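PDB 2P3E: diaminopimelate decarboxylase from Aquifex aeolicus, which probably catalyses the pyridoxal phosphate-dependent decarboxylation of meso-diaminopimelate to L-lysine, the last step of lysine biosynthesis. Local coordinates for residues L116-E130 with I141-R154. Sequence-based numbering, arbitrary orientation.
Sequences LTDAVDSEILMFNVE and IAGKLGKKARIAIR
Phe127 and Val129 lie beside Ile151 and Ile153 on two adjacent parallel strands of the TIM barrel that forms the pyridoxal-binding domain; helix 132-145 links them as a beta-alpha-beta crossover. Four backbone hydrogen bonds hold the pair: Phe127 N to Arg150 O, Ala152 N to Phe127 O, Val129 N to Ala152 O and Arg154 N to Val129 O.

At the start of the strands, Arg150 reaches across to residues 123-125. Its CB sits 3.2 Å from Leu125 O, CG stays near that oxygen, and CD returns to within 3.3 Å of Leu125 O. A bend at chi3 (-64°) then turns the guanidinium edge towards the turn after helix 113-121. Arg150 NE donates to Leu125 O at 3.0 Å, with a weak second bond to Ile124 O. CZ lies nearest Ile124 O, and NH1 sits on the Glu123 OE1 side. Arg150 NH2 makes the straighter bond to Ile124 O, 2.7 Å and 162°, coming from above the carbonyl plane. Arg150 NH2 also closes a salt bridge with Glu123 OE1, on its anti lone pair, at 3.2 Å, carboxylate and guanidinium nearly coplanar. A leucine in place of Arg150 would probably leave the carbonyls of Ile124 and Leu125 without these donors and Glu123 without its salt-bridge partner.

Val120 packs helix 116-121 against both helix 141-145 and the start of strand 149-154. With CG1 anti to the backbone N (chi1 168°), that methyl packs against Leu145 CD2, while CG2 reaches Ala149 CB. Ile124 CD1 sits over the centre of the Phe127 ring, whose edge meets Arg150 O.

At the other end, Asn128 lies, side chain to side chain, about 4 Å from Glu279, a probable pyridoxal phosphate ligand. Glu130 OE1 accepts from Gly177 N, and Arg154 NH2 donates to His204 O. Across the pair, Arg154 NH1 closes a salt bridge on the syn side of Glu130 OE2 at 3.1 Å.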
ATOM      1  N   LEU B 116      11.174  -9.065 -19.568  1.00 24.47           N
ATOM      2  CA  LEU B 116      11.609  -8.680 -20.921  1.00 24.09           C
ATOM      3  C   LEU B 116      11.581  -9.868 -21.880  1.00 23.57           C
ATOM      4  O   LEU B 116      11.098  -9.747 -23.006  1.00 23.30           O
ATOM      5  CB  LEU B 116      12.987  -8.031 -20.874  1.00 24.00           C
ATOM      6  CG  LEU B 116      13.108  -6.586 -20.350  1.00 24.89           C
ATOM      7  CD1 LEU B 116      14.531  -6.127 -20.520  1.00 23.27           C
ATOM      8  CD2 LEU B 116      12.185  -5.655 -21.130  1.00 25.13           C
ATOM      9  N   THR B 117      12.073 -11.023 -21.422  1.00 23.39           N
ATOM     10  CA  THR B 117      12.036 -12.252 -22.233  1.00 23.52           C
ATOM     11  C   THR B 117      10.612 -12.610 -22.639  1.00 22.59           C
ATOM     12  O   THR B 117      10.345 -12.896 -23.812  1.00 22.42           O
ATOM     13  CB  THR B 117      12.723 -13.463 -21.526  1.00 24.02           C
ATOM     14  OG1 THR B 117      14.037 -13.090 -21.118  1.00 24.67           O
ATOM     15  CG2 THR B 117      12.856 -14.662 -22.481  1.00 24.35           C
ATOM     16  N   ASP B 118       9.694 -12.569 -21.673  1.00 21.91           N
ATOM     17  CA  ASP B 118       8.288 -12.868 -21.923  1.00 20.79           C
ATOM     18  C   ASP B 118       7.653 -11.910 -22.933  1.00 19.83           C
ATOM     19  O   ASP B 118       6.892 -12.335 -23.810  1.00 19.09           O
ATOM     20  CB  ASP B 118       7.505 -12.854 -20.610  1.00 21.17           C
ATOM     21  CG  ASP B 118       7.815 -14.061 -19.731  0.60 23.87           C
ATOM     22  OD1 ASP B 118       8.569 -14.970 -20.157  0.80 25.90           O
ATOM     23  OD2 ASP B 118       7.298 -14.099 -18.599  1.00 28.67           O
ATOM     24  N   ALA B 119       7.957 -10.620 -22.806  1.00 18.73           N
ATOM     25  CA  ALA B 119       7.372  -9.623 -23.696  1.00 18.75           C
ATOM     26  C   ALA B 119       7.944  -9.734 -25.118  1.00 18.11           C
ATOM     27  O   ALA B 119       7.222  -9.613 -26.086  1.00 18.49           O
ATOM     28  CB  ALA B 119       7.567  -8.212 -23.134  1.00 17.54           C
ATOM     29  N   VAL B 120       9.248  -9.949 -25.229  1.00 18.97           N
ATOM     30  CA  VAL B 120       9.880 -10.123 -26.552  1.00 19.63           C
ATOM     31  C   VAL B 120       9.271 -11.352 -27.215  1.00 19.66           C
ATOM     32  O   VAL B 120       8.811 -11.290 -28.350  1.00 19.84           O
ATOM     33  CB  VAL B 120      11.424 -10.216 -26.451  1.00 19.01           C
ATOM     34  CG1 VAL B 120      12.046 -10.676 -27.773  1.00 19.81           C
ATOM     35  CG2 VAL B 120      11.998  -8.865 -26.049  1.00 19.11           C
ATOM     36  N   ASP B 121       9.238 -12.455 -26.471  1.00 20.44           N
ATOM     37  CA  ASP B 121       8.600 -13.696 -26.929  1.00 20.75           C
ATOM     38  C   ASP B 121       7.138 -13.526 -27.339  1.00 20.68           C
ATOM     39  O   ASP B 121       6.683 -14.142 -28.320  1.00 20.02           O
ATOM     40  CB  ASP B 121       8.723 -14.772 -25.849  1.00 21.77           C
ATOM     41  CG  ASP B 121       8.858 -16.150 -26.436  0.90 24.30           C
ATOM     42  OD1 ASP B 121       7.820 -16.821 -26.577  1.00 29.14           O
ATOM     43  OD2 ASP B 121       9.991 -16.547 -26.782  0.30 26.54           O
ATOM     44  N   SER B 122       6.403 -12.679 -26.605  1.00 19.62           N
ATOM     45  CA  SER B 122       5.016 -12.406 -26.914  1.00 19.68           C
ATOM     46  C   SER B 122       4.861 -11.529 -28.160  1.00 19.49           C
ATOM     47  O   SER B 122       3.749 -11.344 -28.628  1.00 19.38           O
ATOM     48  CB  SER B 122       4.304 -11.750 -25.722  1.00 19.82           C
ATOM     49  OG  SER B 122       4.286 -12.629 -24.600  1.00 21.23           O
ATOM     50  N   GLU B 123       5.973 -11.003 -28.683  1.00 18.88           N
ATOM     51  CA  GLU B 123       5.939 -10.101 -29.849  1.00 19.38           C
ATOM     52  C   GLU B 123       5.008  -8.884 -29.632  1.00 18.31           C
ATOM     53  O   GLU B 123       4.134  -8.592 -30.449  1.00 17.64           O
ATOM     54  CB  GLU B 123       5.566 -10.879 -31.128  1.00 19.49           C
ATOM     55  CG  GLU B 123       6.586 -11.947 -31.524  1.00 22.95           C
ATOM     56  CD  GLU B 123       7.814 -11.398 -32.285  1.00 29.06           C
ATOM     57  OE1 GLU B 123       7.979 -10.162 -32.454  1.00 30.16           O
ATOM     58  OE2 GLU B 123       8.631 -12.221 -32.734  1.00 31.08           O
ATOM     59  N   ILE B 124       5.198  -8.180 -28.516  1.00 17.54           N
ATOM     60  CA  ILE B 124       4.352  -7.012 -28.212  1.00 16.93           C
ATOM     61  C   ILE B 124       4.623  -5.924 -29.257  1.00 16.83           C
ATOM     62  O   ILE B 124       5.643  -5.987 -29.954  1.00 17.14           O
ATOM     63  CB  ILE B 124       4.565  -6.481 -26.768  1.00 17.22           C
ATOM     64  CG1 ILE B 124       6.012  -6.015 -26.566  1.00 17.74           C
ATOM     65  CG2 ILE B 124       4.144  -7.544 -25.737  1.00 15.11           C
ATOM     66  CD1 ILE B 124       6.202  -5.092 -25.371  1.00 18.42           C
ATOM     67  N   LEU B 125       3.720  -4.949 -29.367  1.00 16.27           N
ATOM     68  CA  LEU B 125       3.813  -3.906 -30.389  1.00 15.75           C
ATOM     69  C   LEU B 125       5.117  -3.116 -30.268  1.00 16.18           C
ATOM     70  O   LEU B 125       5.849  -2.934 -31.257  1.00 14.88           O
ATOM     71  CB  LEU B 125       2.592  -2.973 -30.327  1.00 15.52           C
ATOM     72  CG  LEU B 125       2.492  -1.871 -31.387  1.00 17.41           C
ATOM     73  CD1 LEU B 125       2.443  -2.446 -32.836  1.00 16.83           C
ATOM     74  CD2 LEU B 125       1.271  -1.000 -31.124  1.00 15.65           C
ATOM     75  N   MET B 126       5.427  -2.693 -29.043  1.00 15.62           N
ATOM     76  CA  MET B 126       6.507  -1.765 -28.823  1.00 15.87           C
ATOM     77  C   MET B 126       6.943  -1.719 -27.357  1.00 15.88           C
ATOM     78  O   MET B 126       6.103  -1.663 -26.460  1.00 14.52           O
ATOM     79  CB  MET B 126       6.013  -0.383 -29.252  1.00 16.69           C
ATOM     80  CG  MET B 126       7.032   0.706 -29.350  1.00 16.15           C
ATOM     81  SD  MET B 126       6.295   2.035 -30.308  1.00 17.08           S
ATOM     82  CE  MET B 126       5.319   2.967 -29.113  1.00 16.55           C
ATOM     83  N   PHE B 127       8.259  -1.736 -27.144  1.00 15.14           N
ATOM     84  CA  PHE B 127       8.870  -1.370 -25.864  1.00 15.72           C
ATOM     85  C   PHE B 127       9.157   0.136 -25.828  1.00 15.70           C
ATOM     86  O   PHE B 127       9.855   0.679 -26.714  1.00 15.74           O
ATOM     87  CB  PHE B 127      10.186  -2.118 -25.659  1.00 15.76           C
ATOM     88  CG  PHE B 127      10.024  -3.595 -25.466  1.00 15.98           C
ATOM     89  CD1 PHE B 127       9.911  -4.136 -24.187  1.00 15.43           C
ATOM     90  CD2 PHE B 127       9.952  -4.447 -26.572  1.00 18.05           C
ATOM     91  CE1 PHE B 127       9.747  -5.520 -24.016  1.00 14.80           C
ATOM     92  CE2 PHE B 127       9.792  -5.831 -26.411  1.00 16.49           C
ATOM     93  CZ  PHE B 127       9.696  -6.362 -25.136  1.00 15.67           C
ATOM     94  N   ASN B 128       8.609   0.814 -24.824  1.00 15.52           N
ATOM     95  CA  ASN B 128       8.962   2.207 -24.557  1.00 15.53           C
ATOM     96  C   ASN B 128      10.137   2.244 -23.597  1.00 16.96           C
ATOM     97  O   ASN B 128       9.993   2.037 -22.381  1.00 15.97           O
ATOM     98  CB  ASN B 128       7.752   3.012 -24.049  1.00 15.11           C
ATOM     99  CG  ASN B 128       6.671   3.140 -25.102  1.00 16.14           C
ATOM    100  OD1 ASN B 128       6.969   3.324 -26.290  1.00 17.84           O
ATOM    101  ND2 ASN B 128       5.417   3.052 -24.684  1.00 15.44           N
ATOM    102  N   VAL B 129      11.309   2.504 -24.177  1.00 17.62           N
ATOM    103  CA  VAL B 129      12.572   2.296 -23.527  1.00 19.47           C
ATOM    104  C   VAL B 129      12.960   3.487 -22.660  1.00 20.36           C
ATOM    105  O   VAL B 129      12.860   4.655 -23.074  1.00 20.61           O
ATOM    106  CB  VAL B 129      13.693   1.919 -24.555  1.00 19.15           C
ATOM    107  CG1 VAL B 129      15.023   1.831 -23.884  1.00 20.92           C
ATOM    108  CG2 VAL B 129      13.386   0.564 -25.214  1.00 20.99           C
ATOM    109  N   GLU B 130      13.423   3.146 -21.461  1.00 21.48           N
ATOM    110  CA  GLU B 130      13.707   4.076 -20.380  1.00 22.41           C
ATOM    111  C   GLU B 130      15.204   4.309 -20.129  1.00 22.95           C
ATOM    112  O   GLU B 130      15.562   5.236 -19.401  1.00 23.00           O
ATOM    113  CB  GLU B 130      13.033   3.571 -19.095  1.00 23.00           C
ATOM    114  CG  GLU B 130      11.506   3.626 -19.127  1.00 24.58           C
ATOM    115  CD  GLU B 130      10.937   5.038 -18.995  1.00 28.74           C
ATOM    116  OE1 GLU B 130      11.705   6.005 -18.766  1.00 29.08           O
ATOM    117  OE2 GLU B 130       9.704   5.168 -19.115  1.00 30.54           O
ATOM    118  N   ILE B 141      18.627 -10.030 -25.282  1.00 25.14           N
ATOM    119  CA  ILE B 141      17.481 -10.939 -25.115  1.00 24.56           C
ATOM    120  C   ILE B 141      16.793 -11.303 -26.431  1.00 24.77           C
ATOM    121  O   ILE B 141      16.478 -12.482 -26.664  1.00 24.17           O
ATOM    122  CB  ILE B 141      16.432 -10.367 -24.124  1.00 24.78           C
ATOM    123  CG1 ILE B 141      16.982 -10.415 -22.689  1.00 25.51           C
ATOM    124  CG2 ILE B 141      15.105 -11.118 -24.254  1.00 24.86           C
ATOM    125  CD1 ILE B 141      16.260  -9.516 -21.685  1.00 25.87           C
ATOM    126  N   ALA B 142      16.566 -10.306 -27.290  1.00 24.09           N
ATOM    127  CA  ALA B 142      15.962 -10.532 -28.600  1.00 24.33           C
ATOM    128  C   ALA B 142      16.827 -11.470 -29.447  1.00 24.71           C
ATOM    129  O   ALA B 142      16.327 -12.448 -29.988  1.00 24.69           O
ATOM    130  CB  ALA B 142      15.707  -9.204 -29.327  1.00 24.30           C
ATOM    131  N   GLY B 143      18.124 -11.178 -29.526  1.00 25.44           N
ATOM    132  CA  GLY B 143      19.091 -12.073 -30.167  1.00 27.28           C
ATOM    133  C   GLY B 143      18.983 -13.521 -29.703  1.00 27.78           C
ATOM    134  O   GLY B 143      18.907 -14.434 -30.526  1.00 28.25           O
ATOM    135  N   LYS B 144      18.933 -13.715 -28.382  1.00 28.04           N
ATOM    136  CA  LYS B 144      18.848 -15.050 -27.780  1.00 28.26           C
ATOM    137  C   LYS B 144      17.576 -15.804 -28.170  1.00 28.38           C
ATOM    138  O   LYS B 144      17.563 -17.039 -28.203  1.00 28.54           O
ATOM    139  CB  LYS B 144      18.972 -14.968 -26.253  1.00 28.30           C
ATOM    140  CG  LYS B 144      20.385 -14.739 -25.747  1.00 28.81           C
ATOM    141  N   LEU B 145      16.511 -15.065 -28.470  1.00 28.05           N
ATOM    142  CA  LEU B 145      15.234 -15.665 -28.845  1.00 28.11           C
ATOM    143  C   LEU B 145      15.083 -15.786 -30.362  1.00 27.31           C
ATOM    144  O   LEU B 145      14.075 -16.298 -30.859  1.00 27.31           O
ATOM    145  CB  LEU B 145      14.063 -14.863 -28.238  1.00 28.27           C
ATOM    146  CG  LEU B 145      13.627 -15.073 -26.780  1.00 29.94           C
ATOM    147  CD1 LEU B 145      14.779 -14.953 -25.782  1.00 31.55           C
ATOM    148  CD2 LEU B 145      12.513 -14.093 -26.395  1.00 28.75           C
ATOM    149  N   GLY B 146      16.102 -15.327 -31.090  1.00 27.72           N
ATOM    150  CA  GLY B 146      16.047 -15.210 -32.557  1.00 27.68           C
ATOM    151  C   GLY B 146      14.873 -14.360 -33.002  1.00 28.11           C
ATOM    152  O   GLY B 146      14.214 -14.655 -34.014  1.00 28.19           O
ATOM    153  N   LYS B 147      14.592 -13.310 -32.235  1.00 27.51           N
ATOM    154  CA  LYS B 147      13.463 -12.436 -32.535  1.00 27.18           C
ATOM    155  C   LYS B 147      13.955 -10.992 -32.657  1.00 26.16           C
ATOM    156  O   LYS B 147      15.127 -10.700 -32.412  1.00 25.81           O
ATOM    157  CB  LYS B 147      12.384 -12.540 -31.446  1.00 27.40           C
ATOM    158  CG  LYS B 147      11.541 -13.814 -31.490  1.00 29.55           C
ATOM    159  CD  LYS B 147      10.207 -13.603 -30.785  1.00 31.87           C
ATOM    160  CE  LYS B 147       9.575 -14.893 -30.302  1.00 33.48           C
ATOM    161  NZ  LYS B 147       9.611 -16.004 -31.286  1.00 36.17           N
ATOM    162  N   LYS B 148      13.050 -10.107 -33.063  1.00 25.17           N
ATOM    163  CA  LYS B 148      13.299  -8.672 -33.002  1.00 24.56           C
ATOM    164  C   LYS B 148      12.453  -8.047 -31.890  1.00 23.01           C
ATOM    165  O   LYS B 148      11.314  -8.468 -31.663  1.00 23.52           O
ATOM    166  CB  LYS B 148      12.935  -8.007 -34.332  1.00 25.57           C
ATOM    167  CG  LYS B 148      13.713  -8.505 -35.542  1.00 27.28           C
ATOM    168  CD  LYS B 148      15.192  -8.222 -35.441  1.00 31.00           C
ATOM    169  CE  LYS B 148      15.909  -8.565 -36.755  1.00 33.16           C
ATOM    170  NZ  LYS B 148      15.923  -7.366 -37.637  1.00 35.37           N
ATOM    171  N   ALA B 149      13.022  -7.064 -31.196  1.00 21.17           N
ATOM    172  CA  ALA B 149      12.259  -6.231 -30.254  1.00 20.29           C
ATOM    173  C   ALA B 149      12.006  -4.876 -30.894  1.00 19.59           C
ATOM    174  O   ALA B 149      12.944  -4.194 -31.284  1.00 19.63           O
ATOM    175  CB  ALA B 149      13.002  -6.073 -28.933  1.00 19.83           C
ATOM    176  N   ARG B 150      10.735  -4.499 -31.003  1.00 19.19           N
ATOM    177  CA  ARG B 150      10.352  -3.204 -31.548  1.00 18.90           C
ATOM    178  C   ARG B 150      10.402  -2.153 -30.443  1.00 18.48           C
ATOM    179  O   ARG B 150       9.843  -2.356 -29.357  1.00 17.86           O
ATOM    180  CB  ARG B 150       8.952  -3.275 -32.155  1.00 18.67           C
ATOM    181  CG  ARG B 150       8.880  -3.926 -33.530  1.00 21.50           C
ATOM    182  CD  ARG B 150       7.427  -4.212 -33.888  1.00 24.17           C
ATOM    183  NE  ARG B 150       6.880  -5.195 -32.954  1.00 25.78           N
ATOM    184  CZ  ARG B 150       6.972  -6.514 -33.114  1.00 28.08           C
ATOM    185  NH1 ARG B 150       7.578  -7.015 -34.187  1.00 28.29           N
ATOM    186  NH2 ARG B 150       6.461  -7.335 -32.201  1.00 26.90           N
ATOM    187  N   ILE B 151      11.075  -1.038 -30.704  1.00 17.79           N
ATOM    188  CA  ILE B 151      11.290  -0.031 -29.669  1.00 17.25           C
ATOM    189  C   ILE B 151      10.868   1.406 -30.026  1.00 17.41           C
ATOM    190  O   ILE B 151      10.830   1.818 -31.206  1.00 16.32           O
ATOM    191  CB  ILE B 151      12.777   0.001 -29.193  1.00 17.61           C
ATOM    192  CG1 ILE B 151      13.679   0.468 -30.337  1.00 18.35           C
ATOM    193  CG2 ILE B 151      13.223  -1.375 -28.619  1.00 16.29           C
ATOM    194  CD1 ILE B 151      14.950   1.166 -29.856  1.00 23.08           C
ATOM    195  N   ALA B 152      10.565   2.147 -28.962  1.00 17.10           N
ATOM    196  CA  ALA B 152      10.483   3.597 -28.976  1.00 16.85           C
ATOM    197  C   ALA B 152      11.357   4.090 -27.845  1.00 16.64           C
ATOM    198  O   ALA B 152      11.546   3.388 -26.850  1.00 16.16           O
ATOM    199  CB  ALA B 152       9.052   4.040 -28.745  1.00 16.60           C
ATOM    200  N   ILE B 153      11.876   5.307 -27.967  1.00 16.35           N
ATOM    201  CA  ILE B 153      12.544   5.939 -26.830  1.00 16.77           C
ATOM    202  C   ILE B 153      11.521   6.815 -26.102  1.00 16.96           C
ATOM    203  O   ILE B 153      10.776   7.575 -26.744  1.00 15.05           O
ATOM    204  CB  ILE B 153      13.789   6.796 -27.261  1.00 16.72           C
ATOM    205  CG1 ILE B 153      14.848   5.933 -27.980  1.00 17.07           C
ATOM    206  CG2 ILE B 153      14.419   7.523 -26.047  1.00 18.34           C
ATOM    207  CD1 ILE B 153      15.339   4.762 -27.190  1.00 18.21           C
ATOM    208  N   ARG B 154      11.486   6.702 -24.770  1.00 17.14           N
ATOM    209  CA  ARG B 154      10.683   7.625 -23.987  1.00 18.17           C
ATOM    210  C   ARG B 154      11.391   8.966 -23.863  1.00 18.18           C
ATOM    211  O   ARG B 154      12.465   9.050 -23.260  1.00 18.06           O
ATOM    212  CB  ARG B 154      10.362   7.109 -22.585  1.00 18.64           C
ATOM    213  CG  ARG B 154       9.368   8.078 -21.922  1.00 22.27           C
ATOM    214  CD  ARG B 154       9.140   7.773 -20.482  1.00 28.57           C
ATOM    215  NE  ARG B 154       8.254   8.746 -19.829  1.00 28.19           N
ATOM    216  CZ  ARG B 154       7.542   8.466 -18.740  1.00 28.74           C
ATOM    217  NH1 ARG B 154       7.607   7.253 -18.198  1.00 29.45           N
ATOM    218  NH2 ARG B 154       6.765   9.389 -18.190  1.00 28.69           N
TER
HETATM  219  O   HOH W   1       9.348  -9.010 -29.846  1.00 24.96           O
HETATM  220  O   HOH W   2      10.605 -10.882 -34.173  1.00 33.20           O
HETATM  221  O   HOH W   3       8.648  -6.226 -29.763  1.00 19.90           O
HETATM  222  O   HOH W   4      14.054   7.036 -22.194  1.00 24.33           O